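Local coordinates for protein translation initiation inhibitor (Streptococcus pyogenes, PDB 2EWC) that is of unknown function but belongs to the highly conserved YjgF family and may act as a translation initiation inhibitor, at residues 26-31 with 50-55; 64-69 with 90-95; 70-75 with 96-101. All coordinates share one frame; numbering follows the deposited sequence.

Contact 1. Residues 26-31 with 50-55; sequences YLNYCV and ERRLAL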
loop_
_atom_site.group_PDB
_atom_site.type_symbol
_atom_site.label_atom_id
_atom_site.label_comp_id
_atom_site.label_asym_id
_atom_site.label_seq_id
_atom_site.Cartn_x
_atom_site.Cartn_y
_atom_site.Cartn_z
ATOM N N TYR B 26 11.813 23.754 -34.222
ATOM C CA TYR B 26 10.884 24.238 -33.198
ATOM C C TYR B 26 9.698 24.942 -33.847
ATOM O O TYR B 26 9.860 25.942 -34.537
ATOM C CB TYR B 26 11.597 25.182 -32.229
ATOM C CG TYR B 26 12.648 24.458 -31.456
ATOM C CD1 TYR B 26 12.374 23.974 -30.178
ATOM C CD2 TYR B 26 13.903 24.194 -32.020
ATOM C CE1 TYR B 26 13.313 23.256 -29.481
ATOM C CE2 TYR B 26 14.847 23.484 -31.317
ATOM C CZ TYR B 26 14.548 23.027 -30.046
ATOM O OH TYR B 26 15.469 22.303 -29.333
ATOM N N LEU B 27 8.512 24.404 -33.608
ATOM C CA LEU B 27 7.272 24.967 -34.147
ATOM C C LEU B 27 6.634 25.951 -33.177
ATOM O O LEU B 27 6.416 25.634 -32.000
ATOM C CB LEU B 27 6.287 23.845 -34.476
ATOM C CG LEU B 27 6.665 22.944 -35.669
ATOM C CD1 LEU B 27 6.548 21.444 -35.326
ATOM C CD2 LEU B 27 5.792 23.292 -36.823
ATOM N N ASN B 28 6.376 27.157 -33.669
ATOM C CA ASN B 28 5.533 28.119 -32.982
ATOM C C ASN B 28 4.132 27.471 -32.781
ATOM O O ASN B 28 3.835 26.429 -33.392
ATOM C CB ASN B 28 5.460 29.383 -33.834
ATOM C CG ASN B 28 4.848 30.557 -33.110
ATOM O OD1 ASN B 28 5.508 31.228 -32.329
ATOM N ND2 ASN B 28 3.582 30.829 -33.386
ATOM N N TYR B 29 3.295 28.030 -31.900
ATOM C CA TYR B 29 1.945 27.475 -31.711
ATOM C C TYR B 29 1.243 27.412 -33.074
ATOM O O TYR B 29 1.374 28.325 -33.898
ATOM C CB TYR B 29 1.111 28.285 -30.691
ATOM C CG TYR B 29 0.801 29.700 -31.131
ATOM C CD1 TYR B 29 -0.309 29.974 -31.936
ATOM C CD2 TYR B 29 1.627 30.769 -30.745
ATOM C CE1 TYR B 29 -0.597 31.289 -32.347
ATOM C CE2 TYR B 29 1.357 32.068 -31.142
ATOM C CZ TYR B 29 0.238 32.326 -31.944
ATOM O OH TYR B 29 -0.039 33.615 -32.355
ATOM N N CYS B 30 0.536 26.313 -33.307
ATOM C CA CYS B 30 -0.193 26.079 -34.537
ATOM C C CYS B 30 -1.682 26.106 -34.278
ATOM O O CYS B 30 -2.174 25.490 -33.346
ATOM C CB CYS B 30 0.165 24.723 -35.129
ATOM S SG CYS B 30 1.886 24.543 -35.566
ATOM N N VAL B 31 -2.385 26.777 -35.174
ATOM C CA VAL B 31 -3.774 27.101 -35.032
ATOM C C VAL B 31 -4.395 27.020 -36.429
ATOM O O VAL B 31 -3.734 27.362 -37.404
ATOM C CB VAL B 31 -3.867 28.527 -34.405
ATOM C CG1 VAL B 31 -4.364 29.583 -35.405
ATOM C CG2 VAL B 31 -4.701 28.497 -33.198
ATOM N N GLU B 50 1.748 20.439 -40.237
ATOM C CA GLU B 50 2.210 19.795 -41.464
ATOM C C GLU B 50 2.723 20.801 -42.497
ATOM O O GLU B 50 3.733 20.539 -43.169
ATOM C CB GLU B 50 1.103 18.940 -42.103
ATOM C CG GLU B 50 0.757 17.696 -41.307
ATOM C CD GLU B 50 -0.170 16.751 -42.044
ATOM O OE1 GLU B 50 -1.252 17.196 -42.518
ATOM O OE2 GLU B 50 0.195 15.550 -42.156
ATOM N N ARG B 51 2.000 21.913 -42.654
ATOM C CA ARG B 51 2.397 22.971 -43.581
ATOM C C ARG B 51 3.781 23.462 -43.218
ATOM O O ARG B 51 4.633 23.590 -44.078
ATOM C CB ARG B 51 1.428 24.162 -43.552
ATOM C CG ARG B 51 1.824 25.280 -44.541
ATOM C CD ARG B 51 0.919 26.517 -44.500
ATOM N NE ARG B 51 1.045 27.228 -43.236
ATOM C CZ ARG B 51 1.998 28.108 -42.926
ATOM N NH1 ARG B 51 2.944 28.433 -43.799
ATOM N NH2 ARG B 51 1.999 28.668 -41.710
ATOM N N ARG B 52 4.000 23.749 -41.940
ATOM C CA ARG B 52 5.278 24.311 -41.526
ATOM C C ARG B 52 6.399 23.290 -41.679
ATOM O O ARG B 52 7.460 23.622 -42.173
ATOM C CB ARG B 52 5.200 24.869 -40.110
ATOM C CG ARG B 52 4.632 26.289 -40.056
ATOM C CD ARG B 52 4.104 26.584 -38.652
ATOM N NE ARG B 52 3.694 27.978 -38.486
ATOM C CZ ARG B 52 3.109 28.468 -37.389
ATOM N NH1 ARG B 52 2.834 27.676 -36.349
ATOM N NH2 ARG B 52 2.791 29.765 -37.335
ATOM N N LEU B 53 6.134 22.054 -41.285
ATOM C CA LEU B 53 7.082 20.974 -41.430
ATOM C C LEU B 53 7.473 20.724 -42.899
ATOM O O LEU B 53 8.628 20.372 -43.187
ATOM C CB LEU B 53 6.536 19.692 -40.776
ATOM C CG LEU B 53 6.481 19.666 -39.247
ATOM C CD1 LEU B 53 5.724 18.432 -38.766
ATOM C CD2 LEU B 53 7.892 19.695 -38.668
ATOM N N ALA B 54 6.515 20.898 -43.809
ATOM C CA ALA B 54 6.782 20.749 -45.231
ATOM C C ALA B 54 7.783 21.789 -45.780
ATOM O O ALA B 54 8.429 21.551 -46.793
ATOM C CB ALA B 54 5.468 20.763 -46.049
ATOM N N LEU B 55 7.930 22.927 -45.109
ATOM C CA LEU B 55 8.950 23.920 -45.501
ATOM C C LEU B 55 10.392 23.369 -45.461
ATOM O O LEU B 55 11.283 23.867 -46.147
ATOM C CB LEU B 55 8.829 25.180 -44.630
ATOM C CG LEU B 55 7.483 25.906 -44.779
ATOM C CD1 LEU B 55 7.251 26.920 -43.690
ATOM C CD2 LEU B 55 7.366 26.554 -46.156
HETATM O O HOH W 1 0.469 30.399 -35.373
#
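Strand 26-30 and the helical residues 50-54 run close to antiparallel, their axes 151° apart and 9.7 Å distant at closest approach, so that side chains must bridge the gap. R52 does most of this. Its CG lies anti to the carbonyl carbon and the chain is extended from CG to NE, which carries the guanidinium to the strand backbone, where NH1 donates to Y29 O at 2.9 Å. The bond is fairly straight (165° at the hydrogen) and lies in the guanidinium plane, yet it reaches the oxygen from above the carbonyl plane. A water donates to Y29 O and accepts from R52 NH2, while C30 SG sits at the guanidinium edge, 3.4 Å from R52 NH1. Such helix-on-sheet packing belongs to the alpha+beta fold of the YjgF family, in which helices cover one face of the sheet. Nearer the helix, L27 CD2 rests on R52 CB at 3.7 Å, and L27 CD1 meets L53 CD2 at 4.0 Å, crossing at about a right angle. R52 NE also forms a salt bridge to D8. N28 OD1 accepts from the backbone N of R94 of a second subunit, while ND2 makes a weak bond to Y29 O.

Contact 2. Residues 64-69 with 90-95; sequences VQMDCL and RYPARK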
loop_
_atom_site.group_PDB
_atom_site.type_symbol
_atom_site.label_atom_id
_atom_site.label_comp_id
_atom_site.label_asym_id
_atom_site.label_seq_id
_atom_site.Cartn_x
_atom_site.Cartn_y
_atom_site.Cartn_z
ATOM N N VAL B 64 8.809 14.828 -32.573
ATOM C CA VAL B 64 9.260 14.115 -31.381
ATOM C C VAL B 64 8.505 14.507 -30.110
ATOM O O VAL B 64 8.372 13.684 -29.193
ATOM C CB VAL B 64 10.817 14.206 -31.159
ATOM C CG1 VAL B 64 11.576 13.643 -32.369
ATOM C CG2 VAL B 64 11.291 15.632 -30.850
ATOM N N GLN B 65 7.989 15.732 -30.061
ATOM C CA GLN B 65 7.338 16.235 -28.840
ATOM C C GLN B 65 6.304 17.283 -29.210
ATOM O O GLN B 65 6.523 18.059 -30.126
ATOM C CB GLN B 65 8.368 16.807 -27.831
ATOM C CG GLN B 65 7.831 16.948 -26.404
ATOM C CD GLN B 65 7.058 18.248 -26.197
ATOM O OE1 GLN B 65 7.274 19.217 -26.921
ATOM N NE2 GLN B 65 6.150 18.272 -25.204
HETATM N N MSE B 66 5.181 17.291 -28.497
HETATM C CA MSE B 66 4.052 18.163 -28.829
HETATM C C MSE B 66 3.444 18.652 -27.536
HETATM O O MSE B 66 3.206 17.858 -26.642
HETATM C CB MSE B 66 2.998 17.352 -29.576
HETATM C CG MSE B 66 2.514 17.952 -30.881
HETATM SE SE MSE B 66 1.586 16.814 -31.959
HETATM C CE MSE B 66 0.650 15.877 -30.788
ATOM N N ASP B 67 3.210 19.958 -27.425
ATOM C CA ASP B 67 2.446 20.512 -26.307
ATOM C C ASP B 67 1.066 20.875 -26.858
ATOM O O ASP B 67 0.988 21.568 -27.866
ATOM C CB ASP B 67 3.135 21.758 -25.738
ATOM C CG ASP B 67 4.276 21.418 -24.804
ATOM O OD1 ASP B 67 4.455 20.226 -24.488
ATOM O OD2 ASP B 67 5.004 22.338 -24.363
ATOM N N CYS B 68 0.003 20.382 -26.229
ATOM C CA CYS B 68 -1.358 20.637 -26.729
ATOM C C CYS B 68 -2.101 21.549 -25.777
ATOM O O CYS B 68 -2.198 21.257 -24.581
ATOM C CB CYS B 68 -2.115 19.327 -26.914
ATOM S SG CYS B 68 -1.101 18.031 -27.717
ATOM N N LEU B 69 -2.599 22.671 -26.288
ATOM C CA LEU B 69 -3.256 23.658 -25.424
ATOM C C LEU B 69 -4.766 23.645 -25.679
ATOM O O LEU B 69 -5.201 23.870 -26.802
ATOM C CB LEU B 69 -2.697 25.074 -25.665
ATOM C CG LEU B 69 -1.198 25.385 -25.461
ATOM C CD1 LEU B 69 -0.901 26.892 -25.649
ATOM C CD2 LEU B 69 -0.699 24.945 -24.113
ATOM N N ARG B 90 2.908 6.181 -35.459
ATOM C CA ARG B 90 4.138 6.849 -35.019
ATOM C C ARG B 90 3.842 8.155 -34.278
ATOM O O ARG B 90 3.546 9.185 -34.898
ATOM C CB ARG B 90 5.084 7.058 -36.208
ATOM C CG ARG B 90 5.633 5.749 -36.765
ATOM C CD ARG B 90 6.317 5.931 -38.098
ATOM N NE ARG B 90 6.567 4.653 -38.765
ATOM C CZ ARG B 90 5.703 4.053 -39.580
ATOM N NH1 ARG B 90 4.514 4.607 -39.820
ATOM N NH2 ARG B 90 6.015 2.893 -40.164
ATOM N N TYR B 91 3.908 8.098 -32.941
ATOM C CA TYR B 91 3.451 9.200 -32.076
ATOM C C TYR B 91 4.590 9.886 -31.339
ATOM O O TYR B 91 5.563 9.237 -30.983
ATOM C CB TYR B 91 2.408 8.702 -31.059
ATOM C CG TYR B 91 1.337 7.809 -31.675
ATOM C CD1 TYR B 91 0.444 8.319 -32.620
ATOM C CD2 TYR B 91 1.248 6.455 -31.342
ATOM C CE1 TYR B 91 -0.518 7.514 -33.213
ATOM C CE2 TYR B 91 0.273 5.629 -31.928
ATOM C CZ TYR B 91 -0.604 6.176 -32.856
ATOM O OH TYR B 91 -1.555 5.392 -33.451
ATOM N N PRO B 92 4.480 11.215 -31.128
ATOM C CA PRO B 92 5.419 11.945 -30.272
ATOM C C PRO B 92 5.130 11.792 -28.767
ATOM O O PRO B 92 4.030 11.356 -28.370
ATOM C CB PRO B 92 5.213 13.390 -30.692
ATOM C CG PRO B 92 3.779 13.449 -31.082
ATOM C CD PRO B 92 3.486 12.120 -31.736
ATOM N N ALA B 93 6.132 12.111 -27.943
ATOM C CA ALA B 93 5.893 12.368 -26.520
ATOM C C ALA B 93 5.000 13.601 -26.472
ATOM O O ALA B 93 5.127 14.483 -27.325
ATOM C CB ALA B 93 7.180 12.638 -25.811
ATOM N N ARG B 94 4.088 13.673 -25.506
ATOM C CA ARG B 94 3.296 14.887 -25.378
ATOM C C ARG B 94 2.941 15.262 -23.952
ATOM O O ARG B 94 3.133 14.487 -23.008
ATOM C CB ARG B 94 2.019 14.817 -26.236
ATOM C CG ARG B 94 0.874 14.164 -25.536
ATOM C CD ARG B 94 -0.458 14.393 -26.246
ATOM N NE ARG B 94 -0.754 13.257 -27.112
ATOM C CZ ARG B 94 -1.598 12.267 -26.825
ATOM N NH1 ARG B 94 -2.292 12.239 -25.691
ATOM N NH2 ARG B 94 -1.751 11.297 -27.703
ATOM N N LYS B 95 2.404 16.466 -23.818
ATOM C CA LYS B 95 1.643 16.828 -22.641
ATOM C C LYS B 95 0.489 17.726 -23.081
ATOM O O LYS B 95 0.556 18.338 -24.154
ATOM C CB LYS B 95 2.535 17.520 -21.598
ATOM C CG LYS B 95 3.069 18.844 -21.994
ATOM C CD LYS B 95 3.514 19.589 -20.711
ATOM C CE LYS B 95 4.253 20.875 -21.019
ATOM N NZ LYS B 95 5.485 20.554 -21.813
HETATM O O HOH W 2 7.347 21.175 -24.094
#
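K95 and D67 lie side by side, pointing the same way, and the lysine NZ reaches D67 OD1 at 2.9 Å in a salt bridge, with a weaker bond to D67 OD2. The lysine chain starts from the crowded position between backbone N and carbonyl carbon (chi1 66°) and bends only at its tip (chi4 -61°). D67 OD1 is gripped twice, for Q65 NE2, its chain bent at chi2, also donates to it at 2.7 Å, in the amide plane but from above the carboxylate. A third subunit brings its own D67 and D115 to the same NZ, and D67 OD2 in turn meets K95 NZ of the second subunit, so the buried ammonium probably stays charged. Backbone bonds form a parallel ladder, from A93 N to V64 O through to C68 N to K95 O, with K95 N meeting M66 O nearly along its C=O axis at 3.2 Å. On the other face, the selenomethionine M66 puts CE 4.0 Å from P92 CG, and C68 SG lies against R94 CD. V64 and Q65 form a classic beta bulge against V117. The pairing is that of parallel neighbours in a beta-alpha-beta unit, strands 63-70 and 93-98 joined through helix 76-87.

Contact 3. Residues 70-75 with 96-101; sequences FRDVWN and SIQTEF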
loop_
_atom_site.group_PDB
_atom_site.type_symbol
_atom_site.label_atom_id
_atom_site.label_comp_id
_atom_site.label_asym_id
_atom_site.label_seq_id
_atom_site.Cartn_x
_atom_site.Cartn_y
_atom_site.Cartn_z
ATOM N N PHE B 70 -5.558 23.431 -24.632
ATOM C CA PHE B 70 -7.006 23.312 -24.784
ATOM C C PHE B 70 -7.687 24.374 -23.936
ATOM O O PHE B 70 -7.295 24.601 -22.781
ATOM C CB PHE B 70 -7.520 21.978 -24.240
ATOM C CG PHE B 70 -7.081 20.749 -25.006
ATOM C CD1 PHE B 70 -7.952 20.139 -25.922
ATOM C CD2 PHE B 70 -5.856 20.152 -24.742
ATOM C CE1 PHE B 70 -7.581 19.007 -26.617
ATOM C CE2 PHE B 70 -5.470 18.993 -25.428
ATOM C CZ PHE B 70 -6.327 18.424 -26.378
ATOM N N ARG B 71 -8.747 24.973 -24.463
ATOM C CA ARG B 71 -9.624 25.767 -23.607
ATOM C C ARG B 71 -10.355 24.836 -22.601
ATOM O O ARG B 71 -10.631 25.237 -21.464
ATOM C CB ARG B 71 -10.633 26.546 -24.463
ATOM C CG ARG B 71 -11.526 27.501 -23.688
ATOM C CD ARG B 71 -12.437 28.284 -24.655
ATOM N NE ARG B 71 -11.691 29.212 -25.525
ATOM C CZ ARG B 71 -11.275 30.431 -25.183
ATOM N NH1 ARG B 71 -11.513 30.917 -23.953
ATOM N NH2 ARG B 71 -10.637 31.181 -26.092
ATOM N N ASP B 72 -10.657 23.607 -23.045
ATOM C CA ASP B 72 -11.297 22.554 -22.237
ATOM C C ASP B 72 -10.465 21.281 -22.406
ATOM O O ASP B 72 -10.618 20.586 -23.412
ATOM C CB ASP B 72 -12.768 22.296 -22.681
ATOM C CG ASP B 72 -13.484 21.221 -21.821
ATOM O OD1 ASP B 72 -12.854 20.642 -20.905
ATOM O OD2 ASP B 72 -14.698 20.949 -22.046
ATOM N N VAL B 73 -9.610 20.984 -21.429
ATOM C CA VAL B 73 -8.693 19.849 -21.516
ATOM C C VAL B 73 -9.425 18.492 -21.601
ATOM O O VAL B 73 -8.860 17.502 -22.064
ATOM C CB VAL B 73 -7.655 19.872 -20.358
ATOM C CG1 VAL B 73 -8.291 19.469 -19.022
ATOM C CG2 VAL B 73 -6.448 19.001 -20.698
ATOM N N TRP B 74 -10.686 18.444 -21.170
ATOM C CA TRP B 74 -11.497 17.216 -21.334
ATOM C C TRP B 74 -11.773 16.807 -22.803
ATOM O O TRP B 74 -12.361 15.747 -23.065
ATOM C CB TRP B 74 -12.795 17.317 -20.554
ATOM C CG TRP B 74 -12.601 17.362 -19.062
ATOM C CD1 TRP B 74 -12.485 18.487 -18.284
ATOM C CD2 TRP B 74 -12.523 16.246 -18.171
ATOM N NE1 TRP B 74 -12.328 18.129 -16.956
ATOM C CE2 TRP B 74 -12.358 16.760 -16.864
ATOM C CE3 TRP B 74 -12.572 14.850 -18.350
ATOM C CZ2 TRP B 74 -12.240 15.930 -15.737
ATOM C CZ3 TRP B 74 -12.468 14.032 -17.244
ATOM C CH2 TRP B 74 -12.302 14.581 -15.945
ATOM N N ASN B 75 -11.357 17.660 -23.739
ATOM C CA ASN B 75 -11.353 17.336 -25.166
ATOM C C ASN B 75 -10.143 16.482 -25.619
ATOM O O ASN B 75 -10.023 16.172 -26.800
ATOM C CB ASN B 75 -11.384 18.623 -25.987
ATOM C CG ASN B 75 -12.753 19.260 -26.025
ATOM O OD1 ASN B 75 -13.781 18.583 -26.158
ATOM N ND2 ASN B 75 -12.779 20.581 -25.928
ATOM N N SER B 96 -0.559 17.785 -22.268
ATOM C CA SER B 96 -1.722 18.623 -22.557
ATOM C C SER B 96 -1.942 19.599 -21.384
ATOM O O SER B 96 -1.679 19.266 -20.228
ATOM C CB SER B 96 -2.966 17.746 -22.743
ATOM O OG SER B 96 -2.777 16.862 -23.845
ATOM N N ILE B 97 -2.403 20.801 -21.690
ATOM C CA ILE B 97 -2.580 21.871 -20.693
ATOM C C ILE B 97 -3.903 22.566 -20.999
ATOM O O ILE B 97 -4.261 22.756 -22.164
ATOM C CB ILE B 97 -1.423 22.890 -20.820
ATOM C CG1 ILE B 97 -0.134 22.293 -20.297
ATOM C CG2 ILE B 97 -1.680 24.240 -20.091
ATOM C CD1 ILE B 97 1.059 22.903 -21.051
ATOM N N GLN B 98 -4.628 22.955 -19.963
ATOM C CA GLN B 98 -5.788 23.809 -20.149
ATOM C C GLN B 98 -5.348 25.242 -19.930
ATOM O O GLN B 98 -4.682 25.541 -18.949
ATOM C CB GLN B 98 -6.907 23.450 -19.178
ATOM C CG GLN B 98 -8.214 24.220 -19.439
ATOM C CD GLN B 98 -9.401 23.629 -18.689
ATOM O OE1 GLN B 98 -9.875 22.537 -19.013
ATOM N NE2 GLN B 98 -9.890 24.352 -17.679
ATOM N N THR B 99 -5.706 26.132 -20.839
ATOM C CA THR B 99 -5.345 27.537 -20.679
ATOM C C THR B 99 -6.405 28.434 -21.332
ATOM O O THR B 99 -7.108 28.034 -22.277
ATOM C CB THR B 99 -3.918 27.821 -21.241
ATOM O OG1 THR B 99 -3.588 29.219 -21.094
ATOM C CG2 THR B 99 -3.846 27.422 -22.732
ATOM N N GLU B 100 -6.521 29.650 -20.832
ATOM C CA GLU B 100 -7.247 30.674 -21.545
ATOM C C GLU B 100 -6.360 31.072 -22.706
ATOM O O GLU B 100 -5.157 30.799 -22.691
ATOM C CB GLU B 100 -7.508 31.885 -20.647
ATOM C CG GLU B 100 -8.443 31.565 -19.486
ATOM C CD GLU B 100 -9.802 31.062 -19.970
ATOM O OE1 GLU B 100 -10.342 31.623 -20.952
ATOM O OE2 GLU B 100 -10.318 30.091 -19.382
ATOM N N PHE B 101 -6.965 31.717 -23.692
ATOM C CA PHE B 101 -6.268 32.251 -24.842
ATOM C C PHE B 101 -6.563 33.743 -24.918
ATOM O O PHE B 101 -7.624 34.188 -24.460
ATOM C CB PHE B 101 -6.773 31.572 -26.124
ATOM C CG PHE B 101 -6.450 30.088 -26.207
ATOM C CD1 PHE B 101 -5.147 29.652 -26.290
ATOM C CD2 PHE B 101 -7.462 29.140 -26.177
ATOM C CE1 PHE B 101 -4.841 28.293 -26.356
ATOM C CE2 PHE B 101 -7.170 27.782 -26.279
ATOM C CZ PHE B 101 -5.859 27.358 -26.357
HETATM O O HOH W 3 -9.702 27.714 -20.375
HETATM O O HOH W 4 -9.943 33.048 -23.481
HETATM O O HOH W 5 -13.054 30.190 -21.564
HETATM O O HOH W 6 -12.758 22.610 -18.599
#
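With CG anti to its backbone N (chi1 -174°) and the chain extended beyond CG, Q98 reaches across to the turn after F70, and chi3 of -70° aims OE1 at the backbone of V73. There V73 N donates to Q98 OE1 at 2.9 Å, nearly straight (170°) and onto a lone pair in the amide plane, while a water bridges the same OE1 to D72 OD1. R71 also has CG anti to its N, but a bend at chi3 swings its guanidinium back toward F101 and E100. F101 CD2 lies over one face of that guanidinium, 3.8 Å from R71 NH2, and R71 NH1 forms a salt bridge to E100 OE1 at 3.3 Å, with two waters bridging the same atoms. Further bonds to the carbonyls of L110 and H103 fix the guanidinium's rotation. Backbone bonds hold the base: F70 N to I97 O at 2.9 Å, nearly along the C=O axis, and T99 N to F70 O, also 2.9 Å. F70 sets the edge of its ring against S96 OG. Q98 NE2 donates to E100 OE2 of a fourth subunit, and the reverse pair forms too. D72 OD2 accepts from the backbone N of G106 of that subunit, while D72 OD1 accepts from W74 N at 3.1 Å, an Asx turn leading into the short 3-10 segment 73-75, where the strand of a beta-alpha-beta crossover gives way to its helix.

All three contacts reach the same mixed sheet and are largely buried, but they lie at different depths: the centre of contact 1 is about 6 Å from that of the chain, contact 2 about 9 Å and contact 3 about 14 Å. Contact 1 joins a helix to the sheet through one arginine and a few leucine methyls. Contacts 2 and 3 continue one another along the neighbouring strands 63-70 and 93-98, where C68 O and I97 N lie 2.9 Å apart, probably hydrogen-bonded. Regular ladder bonding and an intersubunit charge cluster dominate contact 2, whereas at the strand ends contact 3 turns to a side-chain amide bonded to a turn and water bridges. Each contact also touches the second subunit.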